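Local coordinates for protein putative GntR-family transcriptional regulator (Bordetella bronchiseptica RB50, PDB 3CNV) that probably regulates transcription as a GntR-family regulator, its UTRA ligand-binding domain probably sensing a small-molecule effector, at residues L6-D11 / D153-N159. Residue numbers count along the deposited sequence, not the author numbering.
Sequences LRLAPD and DHYHYRN
Two arginines lie against each other despite their like charge: R7 NE is 3.6 Å from R158 NH1, and R7 CD sits over one face of the R158 guanidinium. R7 (phi/psi -113/12, chi1 and chi2 both m) sends NH1 to R158 O (3.1 Å) and N159 OD1 (3.0 Å), while R7 CB covers the Y157 ring face, 3.6 Å from its centroid. R158 NH1 hydrogen-bonds N162 O of a neighbouring subunit. Strands 8-10 and 155-159 cross at 128°, an antiparallel two-stranded ribbon, separate from the six-stranded sheet, joining the chain's two ends in this UTRA-family ligand-binding fragment; Y157 and N159 extend it into another subunit's strand. A9 and H156 form the hydrogen-bonded pair (A9 N to H156 O 2.8 Å, H156 N to A9 O 2.9 Å), flanked by non-hydrogen-bonded L8-Y157 and P10-Y155. R158 N to R7 O (3.0 Å) and D11 N to H154 O (2.9 Å) continue the ladder. H156, chi1 p, donates ND1 to D11 OD1 at 2.7 Å. On the face carrying L8, P10, Y155 and Y157, L8 CD2 meets Y155 CB at 3.8 Å.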
ATOM      1  N   LEU C   6      -8.110  -2.007   9.709  1.00 13.14           N
ATOM      2  CA  LEU C   6      -9.434  -1.418   9.421  1.00 12.93           C
ATOM      3  C   LEU C   6      -9.296  -0.141   8.635  1.00 12.56           C
ATOM      4  O   LEU C   6      -8.624   0.758   9.108  1.00 10.47           O
ATOM      5  CB  LEU C   6     -10.182  -1.165  10.765  1.00 14.12           C
ATOM      6  CG  LEU C   6     -11.640  -0.679  10.606  1.00 16.26           C
ATOM      7  CD1 LEU C   6     -12.470  -1.779  10.006  1.00 16.29           C
ATOM      8  CD2 LEU C   6     -12.241  -0.233  11.922  1.00 15.48           C
ATOM      9  N   ARG C   7      -9.997  -0.027   7.489  1.00 11.22           N
ATOM     10  CA  ARG C   7      -9.841   1.129   6.594  1.00 12.95           C
ATOM     11  C   ARG C   7     -11.115   1.978   6.546  1.00 14.15           C
ATOM     12  O   ARG C   7     -11.258   2.910   5.783  1.00 12.71           O
ATOM     13  CB  ARG C   7      -9.486   0.654   5.162  1.00 11.87           C
ATOM     14  CG  ARG C   7      -8.148   0.074   5.013  1.00 15.54           C
ATOM     15  CD  ARG C   7      -7.069   1.062   5.477  1.00 18.08           C
ATOM     16  NE  ARG C   7      -5.864   0.406   5.173  1.00 21.71           N
ATOM     17  CZ  ARG C   7      -5.456   0.142   3.924  1.00 24.73           C
ATOM     18  NH1 ARG C   7      -6.210   0.502   2.862  1.00 27.85           N
ATOM     19  NH2 ARG C   7      -4.331  -0.537   3.748  1.00 22.36           N
ATOM     20  N   LEU C   8     -12.017   1.688   7.473  1.00 18.12           N
ATOM     21  CA  LEU C   8     -13.233   2.498   7.616  1.00 19.70           C
ATOM     22  C   LEU C   8     -12.927   3.940   8.030  1.00 20.27           C
ATOM     23  O   LEU C   8     -12.122   4.223   8.921  1.00 19.73           O
ATOM     24  CB  LEU C   8     -14.225   1.857   8.570  1.00 22.33           C
ATOM     25  CG  LEU C   8     -15.341   1.029   7.918  1.00 28.08           C
ATOM     26  CD1 LEU C   8     -16.470   1.068   8.874  1.00 31.09           C
ATOM     27  CD2 LEU C   8     -15.874   1.553   6.571  1.00 34.16           C
ATOM     28  N   ALA C   9     -13.513   4.860   7.287  1.00 17.97           N
ATOM     29  CA  ALA C   9     -13.339   6.276   7.535  1.00 15.93           C
ATOM     30  C   ALA C   9     -14.654   6.978   7.336  1.00 14.82           C
ATOM     31  O   ALA C   9     -15.451   6.583   6.467  1.00 12.51           O
ATOM     32  CB  ALA C   9     -12.298   6.854   6.600  1.00 15.97           C
ATOM     33  N   PRO C  10     -14.915   8.028   8.142  1.00 15.07           N
ATOM     34  CA  PRO C  10     -16.195   8.639   7.939  1.00 14.90           C
ATOM     35  C   PRO C  10     -16.274   9.508   6.722  1.00 15.34           C
ATOM     36  O   PRO C  10     -15.279  10.092   6.281  1.00 13.86           O
ATOM     37  CB  PRO C  10     -16.402   9.525   9.228  1.00 15.13           C
ATOM     38  CG  PRO C  10     -15.062   9.816   9.717  1.00 15.27           C
ATOM     39  CD  PRO C  10     -14.225   8.567   9.342  1.00 14.29           C
ATOM     40  N   ASP C  11     -17.499   9.616   6.221  1.00 15.54           N
ATOM     41  CA  ASP C  11     -17.794  10.470   5.077  1.00 17.84           C
ATOM     42  C   ASP C  11     -17.749  11.938   5.474  1.00 19.81           C
ATOM     43  O   ASP C  11     -17.225  12.786   4.740  1.00 20.74           O
ATOM     44  CB  ASP C  11     -19.162  10.135   4.458  1.00 17.56           C
ATOM     45  CG  ASP C  11     -19.118   8.861   3.657  1.00 19.11           C
ATOM     46  OD1 ASP C  11     -18.000   8.289   3.430  1.00 18.05           O
ATOM     47  OD2 ASP C  11     -20.223   8.374   3.320  1.00 23.76           O
ATOM     48  N   ASP C 153     -22.812   3.480   4.279  1.00 17.42           N
ATOM     49  CA  ASP C 153     -23.641   4.639   4.073  1.00 19.41           C
ATOM     50  C   ASP C 153     -23.100   5.946   4.725  1.00 18.85           C
ATOM     51  O   ASP C 153     -23.414   7.043   4.286  1.00 18.81           O
ATOM     52  CB  ASP C 153     -25.156   4.340   4.358  1.00 20.85           C
ATOM     53  CG  ASP C 153     -25.488   4.069   5.830  1.00 25.57           C
ATOM     54  OD1 ASP C 153     -26.701   4.218   6.231  1.00 29.80           O
ATOM     55  OD2 ASP C 153     -24.558   3.667   6.574  1.00 34.89           O
ATOM     56  N   HIS C 154     -22.302   5.822   5.765  1.00 17.97           N
ATOM     57  CA  HIS C 154     -21.777   6.999   6.473  1.00 17.55           C
ATOM     58  C   HIS C 154     -20.274   6.910   6.572  1.00 16.83           C
ATOM     59  O   HIS C 154     -19.620   7.784   7.116  1.00 15.01           O
ATOM     60  CB  HIS C 154     -22.277   6.989   7.895  1.00 17.96           C
ATOM     61  CG  HIS C 154     -23.755   7.206   8.011  1.00 19.52           C
ATOM     62  ND1 HIS C 154     -24.366   8.378   7.632  1.00 24.25           N
ATOM     63  CD2 HIS C 154     -24.726   6.419   8.519  1.00 20.70           C
ATOM     64  CE1 HIS C 154     -25.665   8.294   7.882  1.00 24.03           C
ATOM     65  NE2 HIS C 154     -25.904   7.105   8.414  1.00 22.08           N
ATOM     66  N   TYR C 155     -19.761   5.819   6.033  1.00 15.26           N
ATOM     67  CA  TYR C 155     -18.365   5.470   6.117  1.00 14.61           C
ATOM     68  C   TYR C 155     -17.949   4.849   4.747  1.00 14.30           C
ATOM     69  O   TYR C 155     -18.773   4.387   3.934  1.00 15.94           O
ATOM     70  CB  TYR C 155     -18.108   4.500   7.265  1.00 15.51           C
ATOM     71  CG  TYR C 155     -18.118   5.100   8.676  1.00 18.65           C
ATOM     72  CD1 TYR C 155     -16.968   5.430   9.285  1.00 21.49           C
ATOM     73  CD2 TYR C 155     -19.320   5.348   9.355  1.00 24.81           C
ATOM     74  CE1 TYR C 155     -16.968   6.011  10.549  1.00 25.90           C
ATOM     75  CE2 TYR C 155     -19.337   5.954  10.611  1.00 26.80           C
ATOM     76  CZ  TYR C 155     -18.136   6.249  11.203  1.00 27.28           C
ATOM     77  OH  TYR C 155     -18.060   6.828  12.445  1.00 30.03           O
ATOM     78  N   HIS C 156     -16.680   5.000   4.440  1.00 13.26           N
ATOM     79  CA  HIS C 156     -16.070   4.435   3.235  1.00 13.36           C
ATOM     80  C   HIS C 156     -14.827   3.667   3.665  1.00 14.42           C
ATOM     81  O   HIS C 156     -14.332   3.846   4.779  1.00 15.58           O
ATOM     82  CB  HIS C 156     -15.747   5.544   2.169  1.00 13.77           C
ATOM     83  CG  HIS C 156     -14.844   6.641   2.655  1.00 15.62           C
ATOM     84  ND1 HIS C 156     -15.341   7.771   3.259  1.00 15.59           N
ATOM     85  CD2 HIS C 156     -13.487   6.767   2.678  1.00 15.92           C
ATOM     86  CE1 HIS C 156     -14.338   8.549   3.635  1.00 16.91           C
ATOM     87  NE2 HIS C 156     -13.203   7.962   3.318  1.00 12.87           N
ATOM     88  N   TYR C 157     -14.319   2.860   2.745  1.00 12.65           N
ATOM     89  CA  TYR C 157     -13.014   2.203   2.882  1.00 12.56           C
ATOM     90  C   TYR C 157     -11.976   3.057   2.130  1.00 12.69           C
ATOM     91  O   TYR C 157     -12.048   3.239   0.965  1.00 12.51           O
ATOM     92  CB  TYR C 157     -13.135   0.770   2.301  1.00 12.27           C
ATOM     93  CG  TYR C 157     -11.909  -0.066   2.211  1.00 12.47           C
ATOM     94  CD1 TYR C 157     -11.832  -1.230   2.931  1.00 15.20           C
ATOM     95  CD2 TYR C 157     -10.877   0.256   1.382  1.00 15.03           C
ATOM     96  CE1 TYR C 157     -10.761  -2.041   2.894  1.00 11.91           C
ATOM     97  CE2 TYR C 157      -9.691  -0.586   1.331  1.00 14.99           C
ATOM     98  CZ  TYR C 157      -9.682  -1.748   2.083  1.00 14.40           C
ATOM     99  OH  TYR C 157      -8.581  -2.613   2.024  1.00 16.91           O
ATOM    100  N   ARG C 158     -11.017   3.557   2.872  1.00 14.39           N
ATOM    101  CA  ARG C 158      -9.945   4.440   2.395  1.00 16.00           C
ATOM    102  C   ARG C 158      -8.771   3.625   1.969  1.00 15.25           C
ATOM    103  O   ARG C 158      -8.369   2.719   2.678  1.00 18.38           O
ATOM    104  CB  ARG C 158      -9.517   5.448   3.484  1.00 16.37           C
ATOM    105  CG  ARG C 158      -8.808   4.794   4.687  1.00 25.53           C
ATOM    106  CD  ARG C 158      -8.428   5.825   5.782  1.00 32.93           C
ATOM    107  NE  ARG C 158      -7.790   5.224   6.947  1.00 36.37           N
ATOM    108  CZ  ARG C 158      -6.723   4.399   6.935  1.00 43.59           C
ATOM    109  NH1 ARG C 158      -6.143   3.965   5.796  1.00 40.92           N
ATOM    110  NH2 ARG C 158      -6.266   3.974   8.106  1.00 44.75           N
ATOM    111  N   ASN C 159      -8.249   3.909   0.784  1.00 14.58           N
ATOM    112  CA  ASN C 159      -7.106   3.177   0.264  1.00 15.79           C
ATOM    113  C   ASN C 159      -6.169   4.128  -0.484  1.00 15.87           C
ATOM    114  O   ASN C 159      -6.601   4.787  -1.433  1.00 16.49           O
ATOM    115  CB  ASN C 159      -7.505   2.039  -0.713  1.00 13.90           C
ATOM    116  CG  ASN C 159      -6.381   0.996  -0.915  1.00 16.69           C
ATOM    117  OD1 ASN C 159      -5.526   0.769  -0.033  1.00 15.36           O
ATOM    118  ND2 ASN C 159      -6.455   0.294  -2.036  1.00 15.98           N
TER
HETATM  119  O   HOH W   1      -3.394  -1.028   0.852  1.00 28.81           O